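Local atomic coordinates of Esterase/lipase-like protein (Caldicellulosiruptor lactoaceticus 6A, PDB entry 6A6O), a protein that acts as a bifunctional hydrolase, cleaving acetyl esters as well as 1,4-beta-xylosides. Residues T214-T219 with M235-H240; V225-S230 with L246-H251; L138-G143 with P172-A177. All coordinates share one frame; numbering follows the deposited sequence.

Interaction 1: T214-T219 with M235-H240; sequences TFLWHT and MALKKH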
# COMPACT_ATOMS: atom_id res chain seq x y z
N THR A 214 -11.00 -5.54 -1.17
CA THR A 214 -10.31 -4.79 -0.12
C THR A 214 -10.63 -5.40 1.24
O THR A 214 -11.75 -5.84 1.48
CB THR A 214 -10.71 -3.30 -0.17
OG1 THR A 214 -10.32 -2.74 -1.43
CG2 THR A 214 -10.02 -2.48 0.95
N PHE A 215 -9.62 -5.45 2.10
CA PHE A 215 -9.73 -5.85 3.50
C PHE A 215 -9.29 -4.65 4.33
O PHE A 215 -8.22 -4.09 4.07
CB PHE A 215 -8.81 -7.07 3.76
CG PHE A 215 -8.73 -7.53 5.21
CD1 PHE A 215 -8.01 -6.81 6.16
CD2 PHE A 215 -9.30 -8.75 5.58
CE1 PHE A 215 -7.92 -7.27 7.48
CE2 PHE A 215 -9.20 -9.22 6.89
CZ PHE A 215 -8.51 -8.49 7.84
N LEU A 216 -10.11 -4.25 5.30
CA LEU A 216 -9.77 -3.13 6.18
C LEU A 216 -9.84 -3.56 7.64
O LEU A 216 -10.70 -4.37 8.01
CB LEU A 216 -10.71 -1.92 6.03
CG LEU A 216 -10.96 -1.34 4.64
CD1 LEU A 216 -12.19 -2.03 4.02
CD2 LEU A 216 -11.17 0.18 4.73
N TRP A 217 -8.96 -2.99 8.46
CA TRP A 217 -9.15 -3.10 9.91
C TRP A 217 -8.72 -1.81 10.60
O TRP A 217 -7.96 -1.00 10.06
CB TRP A 217 -8.43 -4.33 10.49
CG TRP A 217 -6.94 -4.20 10.65
CD1 TRP A 217 -5.98 -4.49 9.72
CD2 TRP A 217 -6.24 -3.76 11.82
NE1 TRP A 217 -4.72 -4.27 10.25
CE2 TRP A 217 -4.85 -3.82 11.53
CE3 TRP A 217 -6.65 -3.33 13.09
CZ2 TRP A 217 -3.87 -3.45 12.47
CZ3 TRP A 217 -5.68 -2.97 14.02
CH2 TRP A 217 -4.31 -3.03 13.70
N HIS A 218 -9.26 -1.61 11.81
CA HIS A 218 -9.14 -0.35 12.54
C HIS A 218 -9.53 -0.60 13.99
O HIS A 218 -10.26 -1.55 14.28
CB HIS A 218 -10.06 0.73 11.93
CG HIS A 218 -9.46 2.10 11.85
ND1 HIS A 218 -9.36 2.80 10.66
CD2 HIS A 218 -9.01 2.95 12.82
CE1 HIS A 218 -8.81 3.98 10.89
NE2 HIS A 218 -8.60 4.10 12.19
N THR A 219 -9.11 0.28 14.89
CA THR A 219 -9.66 0.28 16.24
C THR A 219 -10.62 1.45 16.40
O THR A 219 -10.39 2.54 15.87
CB THR A 219 -8.58 0.31 17.33
OG1 THR A 219 -7.77 1.49 17.20
CG2 THR A 219 -7.70 -0.91 17.23
N MET A 235 -18.12 2.26 2.94
CA MET A 235 -19.36 2.72 2.31
C MET A 235 -19.17 2.87 0.80
O MET A 235 -20.06 2.51 0.01
CB MET A 235 -19.82 4.04 2.93
CG MET A 235 -20.40 3.98 4.33
SD MET A 235 -22.11 3.37 4.34
CE MET A 235 -23.00 4.69 3.52
N ALA A 236 -18.01 3.39 0.39
CA ALA A 236 -17.76 3.61 -1.03
C ALA A 236 -17.60 2.29 -1.78
O ALA A 236 -18.09 2.15 -2.91
CB ALA A 236 -16.53 4.50 -1.21
N LEU A 237 -16.90 1.32 -1.18
CA LEU A 237 -16.77 0.01 -1.80
C LEU A 237 -18.13 -0.63 -2.05
O LEU A 237 -18.40 -1.18 -3.13
CB LEU A 237 -15.90 -0.90 -0.93
CG LEU A 237 -14.40 -0.55 -0.84
CD1 LEU A 237 -13.79 -1.23 0.39
CD2 LEU A 237 -13.64 -0.96 -2.11
N LYS A 238 -19.02 -0.58 -1.05
CA LYS A 238 -20.36 -1.12 -1.25
C LYS A 238 -21.10 -0.34 -2.32
O LYS A 238 -21.76 -0.93 -3.19
CB LYS A 238 -21.15 -1.09 0.07
CG LYS A 238 -22.65 -1.36 -0.12
CD LYS A 238 -22.90 -2.75 -0.71
CE LYS A 238 -24.33 -2.87 -1.24
NZ LYS A 238 -25.30 -2.78 -0.12
N LYS A 239 -21.02 0.98 -2.28
CA LYS A 239 -21.70 1.79 -3.29
C LYS A 239 -21.33 1.35 -4.70
O LYS A 239 -22.18 1.36 -5.60
CB LYS A 239 -21.36 3.27 -3.08
CG LYS A 239 -22.03 4.25 -4.03
CD LYS A 239 -21.56 5.66 -3.71
CE LYS A 239 -21.73 6.62 -4.88
NZ LYS A 239 -21.35 8.03 -4.49
N HIS A 240 -20.09 0.91 -4.90
CA HIS A 240 -19.63 0.54 -6.23
C HIS A 240 -19.58 -0.96 -6.45
O HIS A 240 -19.02 -1.42 -7.46
CB HIS A 240 -18.27 1.18 -6.50
CG HIS A 240 -18.37 2.66 -6.66
ND1 HIS A 240 -18.71 3.26 -7.85
CD2 HIS A 240 -18.24 3.66 -5.75
CE1 HIS A 240 -18.76 4.57 -7.68
NE2 HIS A 240 -18.48 4.84 -6.42
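Leu237, on the last turn of helix 228-239, drives its CD1 methyl into the angle between Thr214 and Leu216, two residues whose CB atoms both face the helix from strand 214-219. The leucine leans on the beta carbon of the threonine: Leu237 CD1 lies 3.8 Å from Thr214 CB, and the Thr214 CG2 methyl flanks the same CD1 at 4.0 Å. The two side chains cross at about a right angle. With chi1 of Thr214 at -61°, CG2 points opposite the backbone N and is brought against the leucine, while the hydroxyl lies next to that nitrogen. There OG1 is satisfied by Pro212 O, just before the strand, and its meeting with Leu237 CD2, 3.8 Å from Thr214 OG1, is van der Waals contact.

Leu216 approaches differently. It and Leu237 run past one another in opposite senses and touch by one methyl each, Leu216 CD1 to Leu237 CD1 at 4.0 Å. Its chi2 of 92° departs from a staggered rotamer and sets where CD1 lies. No hydrogen bond spans the two segments; all three touching residues are buried, and the contact is apolar apart from the brush of the threonine hydroxyl against Leu237 CD2. Phe233, about one helical turn before Leu237, also packs on Thr214 and Leu216, and Phe244 of the next strand touches Leu237. Helix and strand thus meet through branched side chains, as expected for the beta-alpha-beta crossover formed by strand 214-219, helix 228-239 and strand 244-249 in an alpha/beta-hydrolase-like fold.

Interaction 2: V225-S230 with L246-H251; sequences VPVENS and LHIFPH
Pro226 O is held by two donors of one residue, Asn229, and the turn fixed in this way carries Val227, which meets Ile248. The side-chain amide donates along a nearly straight path, Asn229 ND2 to Pro226 O at 2.9 Å with an N-H...O angle of 165°. The donor sits on a carbonyl lone pair, and the oxygen lies almost within the plane of the asparagine amide. The second bond comes from the backbone, Asn229 N to Pro226 O at 3.0 Å. Phe179 O is a further acceptor for ND2, tying this turn to another loop.

Across the contact, the CG2 methyl of Val227 is the point of touch. Its chi1 of 65° sets CG2 opposite the backbone N and directs it at the isoleucine, where Ile248 CD1 lies 3.6 Å from Val227 CG2. Ile248 CG1 and CG2 border the same methyl, so a single valine branch rests on much of the isoleucine side chain, the two crossing at about a right angle. Three residues further on, Ser230 adds a lighter touch through its beta carbon, with Ser230 CB 4.2 Å from Leu246 CD1. The hydroxyl is engaged elsewhere, hydrogen-bonded to His218 ND1 on the neighbouring strand 214-219. Leu231 of the helix also packs against both Leu246 and Ile248.

The chemistry is therefore divided: polar bonds hold the turn from Pro226 to Asn229 and tie Ser230 to strand 214-219, whereas the approach to strand 244-249 rests on methyl and methylene contacts without any hydrogen bond between the segments.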
# COMPACT_ATOMS: atom_id res chain seq x y z
N VAL A 225 -6.03 8.53 13.94
CA VAL A 225 -6.66 8.44 12.64
C VAL A 225 -8.06 7.90 12.92
O VAL A 225 -8.22 6.73 13.28
CB VAL A 225 -5.88 7.54 11.67
CG1 VAL A 225 -6.64 7.40 10.33
CG2 VAL A 225 -4.48 8.12 11.40
N PRO A 226 -9.08 8.75 12.83
CA PRO A 226 -10.44 8.33 13.20
C PRO A 226 -10.88 7.10 12.43
O PRO A 226 -10.62 6.99 11.23
CB PRO A 226 -11.30 9.55 12.82
CG PRO A 226 -10.35 10.71 12.91
CD PRO A 226 -9.01 10.18 12.45
N VAL A 227 -11.55 6.19 13.13
CA VAL A 227 -12.12 4.99 12.51
C VAL A 227 -13.08 5.34 11.39
O VAL A 227 -13.31 4.51 10.49
CB VAL A 227 -12.79 4.13 13.61
CG1 VAL A 227 -14.00 4.88 14.20
CG2 VAL A 227 -13.20 2.74 13.09
N GLU A 228 -13.67 6.54 11.41
CA GLU A 228 -14.51 6.98 10.30
C GLU A 228 -13.82 6.84 8.95
O GLU A 228 -14.49 6.68 7.92
CB GLU A 228 -14.91 8.44 10.51
CG GLU A 228 -15.97 8.62 11.58
CD GLU A 228 -15.39 9.02 12.93
OE1 GLU A 228 -14.27 8.56 13.27
OE2 GLU A 228 -16.05 9.78 13.66
N ASN A 229 -12.49 6.91 8.91
CA ASN A 229 -11.78 6.77 7.64
C ASN A 229 -12.04 5.40 7.01
O ASN A 229 -12.32 5.31 5.80
CB ASN A 229 -10.27 6.99 7.86
CG ASN A 229 -9.94 8.46 8.02
OD1 ASN A 229 -9.77 9.16 7.04
ND2 ASN A 229 -9.86 8.93 9.27
N SER A 230 -11.97 4.33 7.81
CA SER A 230 -12.26 2.99 7.29
C SER A 230 -13.74 2.84 6.97
O SER A 230 -14.09 2.19 5.98
CB SER A 230 -11.84 1.91 8.28
OG SER A 230 -10.42 1.79 8.30
N LEU A 246 -14.18 -6.01 6.57
CA LEU A 246 -13.84 -4.93 7.49
C LEU A 246 -13.91 -5.46 8.91
O LEU A 246 -14.90 -6.09 9.29
CB LEU A 246 -14.78 -3.73 7.32
CG LEU A 246 -14.77 -2.66 8.42
CD1 LEU A 246 -13.46 -1.91 8.47
CD2 LEU A 246 -15.93 -1.67 8.23
N HIS A 247 -12.87 -5.18 9.70
CA HIS A 247 -12.86 -5.58 11.10
C HIS A 247 -12.49 -4.38 11.95
O HIS A 247 -11.37 -3.86 11.84
CB HIS A 247 -11.89 -6.72 11.35
CG HIS A 247 -12.21 -7.95 10.56
ND1 HIS A 247 -13.25 -8.79 10.89
CD2 HIS A 247 -11.64 -8.48 9.46
CE1 HIS A 247 -13.31 -9.78 10.02
NE2 HIS A 247 -12.34 -9.62 9.14
N ILE A 248 -13.39 -3.96 12.82
CA ILE A 248 -13.11 -2.89 13.77
C ILE A 248 -13.14 -3.50 15.16
O ILE A 248 -14.15 -4.10 15.56
CB ILE A 248 -14.10 -1.73 13.64
CG1 ILE A 248 -13.88 -1.01 12.29
CG2 ILE A 248 -13.92 -0.75 14.80
CD1 ILE A 248 -15.04 -0.12 11.92
N PHE A 249 -12.03 -3.38 15.87
CA PHE A 249 -11.97 -3.78 17.26
C PHE A 249 -12.16 -2.56 18.16
O PHE A 249 -11.82 -1.44 17.77
CB PHE A 249 -10.63 -4.46 17.54
CG PHE A 249 -10.44 -5.71 16.73
CD1 PHE A 249 -11.03 -6.91 17.13
CD2 PHE A 249 -9.71 -5.68 15.55
CE1 PHE A 249 -10.87 -8.06 16.38
CE2 PHE A 249 -9.56 -6.84 14.79
CZ PHE A 249 -10.13 -8.01 15.21
N PRO A 250 -12.75 -2.75 19.34
CA PRO A 250 -13.15 -1.57 20.14
C PRO A 250 -11.99 -0.71 20.58
O PRO A 250 -12.10 0.52 20.50
CB PRO A 250 -13.87 -2.19 21.35
CG PRO A 250 -14.32 -3.53 20.90
CD PRO A 250 -13.29 -4.00 19.89
N HIS A 251 -10.88 -1.29 21.02
CA HIS A 251 -9.84 -0.53 21.70
C HIS A 251 -8.46 -0.86 21.16
O HIS A 251 -8.10 -2.03 20.98
CB HIS A 251 -9.87 -0.78 23.21
CG HIS A 251 -11.09 -0.24 23.88
ND1 HIS A 251 -11.34 1.12 23.98
CD2 HIS A 251 -12.14 -0.86 24.46
CE1 HIS A 251 -12.49 1.30 24.60
NE2 HIS A 251 -13.00 0.12 24.90

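Interaction 3: L138-G143 with P172-A177; sequences LASLVG and PVISLA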
# COMPACT_ATOMS: atom_id res chain seq x y z
N LEU A 138 -1.76 5.78 0.91
CA LEU A 138 -1.08 5.55 -0.36
C LEU A 138 -1.59 4.29 -1.05
O LEU A 138 -1.81 4.28 -2.27
CB LEU A 138 0.42 5.48 -0.11
CG LEU A 138 1.32 5.39 -1.34
CD1 LEU A 138 1.07 6.61 -2.20
CD2 LEU A 138 2.76 5.31 -0.87
N ALA A 139 -1.78 3.21 -0.29
CA ALA A 139 -2.34 1.98 -0.85
C ALA A 139 -3.75 2.21 -1.41
O ALA A 139 -4.09 1.71 -2.49
CB ALA A 139 -2.38 0.89 0.22
N SER A 140 -4.58 2.96 -0.68
CA SER A 140 -5.93 3.22 -1.16
C SER A 140 -5.91 4.09 -2.41
O SER A 140 -6.82 3.97 -3.24
CB SER A 140 -6.78 3.86 -0.05
OG SER A 140 -6.44 5.22 0.17
N LEU A 141 -4.90 4.94 -2.56
CA LEU A 141 -4.78 5.77 -3.75
C LEU A 141 -4.38 4.95 -4.96
O LEU A 141 -4.98 5.08 -6.04
CB LEU A 141 -3.75 6.89 -3.51
CG LEU A 141 -4.21 8.01 -2.57
CD1 LEU A 141 -3.09 9.02 -2.41
CD2 LEU A 141 -5.50 8.67 -3.12
N VAL A 142 -3.37 4.09 -4.82
CA VAL A 142 -3.01 3.27 -5.96
C VAL A 142 -4.12 2.26 -6.26
O VAL A 142 -4.29 1.84 -7.41
CB VAL A 142 -1.61 2.66 -5.71
CG1 VAL A 142 -1.67 1.45 -4.80
CG2 VAL A 142 -0.90 2.36 -7.03
N GLY A 143 -4.95 1.91 -5.26
CA GLY A 143 -6.12 1.09 -5.48
C GLY A 143 -7.31 1.80 -6.09
O GLY A 143 -8.31 1.15 -6.38
N PRO A 172 -6.18 2.96 8.14
CA PRO A 172 -5.75 3.89 7.08
C PRO A 172 -6.21 5.33 7.26
O PRO A 172 -7.33 5.62 7.70
CB PRO A 172 -6.41 3.30 5.82
CG PRO A 172 -7.67 2.68 6.36
CD PRO A 172 -7.23 2.04 7.65
N VAL A 173 -5.30 6.25 6.90
CA VAL A 173 -5.68 7.59 6.48
C VAL A 173 -6.43 7.47 5.16
O VAL A 173 -5.94 6.82 4.23
CB VAL A 173 -4.41 8.45 6.33
CG1 VAL A 173 -4.70 9.77 5.65
CG2 VAL A 173 -3.75 8.64 7.71
N ILE A 174 -7.63 8.05 5.08
CA ILE A 174 -8.45 7.89 3.88
C ILE A 174 -8.91 9.26 3.42
O ILE A 174 -8.67 9.66 2.26
CB ILE A 174 -9.67 6.97 4.15
CG1 ILE A 174 -9.24 5.51 4.35
CG2 ILE A 174 -10.69 7.05 3.00
CD1 ILE A 174 -8.64 4.83 3.11
N SER A 175 -9.57 9.98 4.31
CA SER A 175 -10.09 11.31 4.02
C SER A 175 -9.05 12.38 4.35
O SER A 175 -8.37 12.32 5.38
CB SER A 175 -11.37 11.55 4.83
OG SER A 175 -11.79 12.89 4.71
N LEU A 176 -8.95 13.38 3.48
CA LEU A 176 -8.01 14.48 3.67
C LEU A 176 -8.67 15.64 4.40
O LEU A 176 -8.01 16.44 5.05
CB LEU A 176 -7.45 14.95 2.32
CG LEU A 176 -6.27 14.16 1.76
CD1 LEU A 176 -5.35 15.07 0.97
CD2 LEU A 176 -5.51 13.46 2.88
N ALA A 177 -10.00 15.71 4.30
CA ALA A 177 -10.76 16.77 4.95
C ALA A 177 -11.37 16.27 6.26
O ALA A 177 -10.67 16.16 7.27
CB ALA A 177 -11.85 17.28 4.02
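Ser140 and Ile174 bear most of this buried contact, contributing 35 and 29 Å² respectively, with a smaller 9 Å² share from Val173. The serine projects from helix 134-142 toward the loop that follows strand 167-170, and the isoleucine meets it with the end of its longer branch. Both side-chain atoms of the serine take part: Ile174 CD1 lies 3.7 Å from Ser140 OG and 3.8 Å from Ser140 CB, so the methyl abuts the CB-OG bond. The CB of Ile174 does not itself point at the helix. Its CG1 lies opposite the carbonyl carbon, and a second bend, chi2 -66°, folds CD1 back beside CA instead of extending it, which brings the methyl to the serine.

The Ser140 hydroxyl is tucked between its own backbone N and carbonyl carbon, chi1 74°. It is hydrogen-bonded to His137 O, one turn earlier in the helix, and to Ser203 OG in a loop outside the contact. Val173 offers its carbonyl on this side, but Ser140 OG is 4.4 Å from Val173 O, too long for a hydrogen bond. Ser203 also bonds to the backbone of Ile174, and Phe233 of helix 228-239 packs on both residues. Val173 has a different role nearby: its backbone is bonded to Ser133, the probable nucleophile on a GxSxG elbow.

The Ser140 hydroxyl thus meets the loop in van der Waals contact only, its polarity being met by His137 O and Ser203. The closest approach between the two segments is dispersion contact with one isoleucine methyl.

Overall arrangement
Helix 228-239 serves both interaction 1 and interaction 2, whose centres are 10 Å apart: its last turn packs on strand 214-219, and the region where it begins, through Val227 and Ser230, on the adjacent strand 244-249. His218 of interaction 1 reaches into interaction 2, its NE2 lying 2.9 Å from Val225 O. Interaction 3, about 14 Å from interaction 2 between centres, is joined to it by Asn229, whose OD1 lies 2.9 Å from Ser175 N and 3.1 Å from Ile174 N. The probable Ser133-His254-Asp222 triad borders this junction: Val225 N is hydrogen-bonded to Asp222 OD1, the Val225 side chain touches His254, and Val173 of interaction 3 packs against Val225.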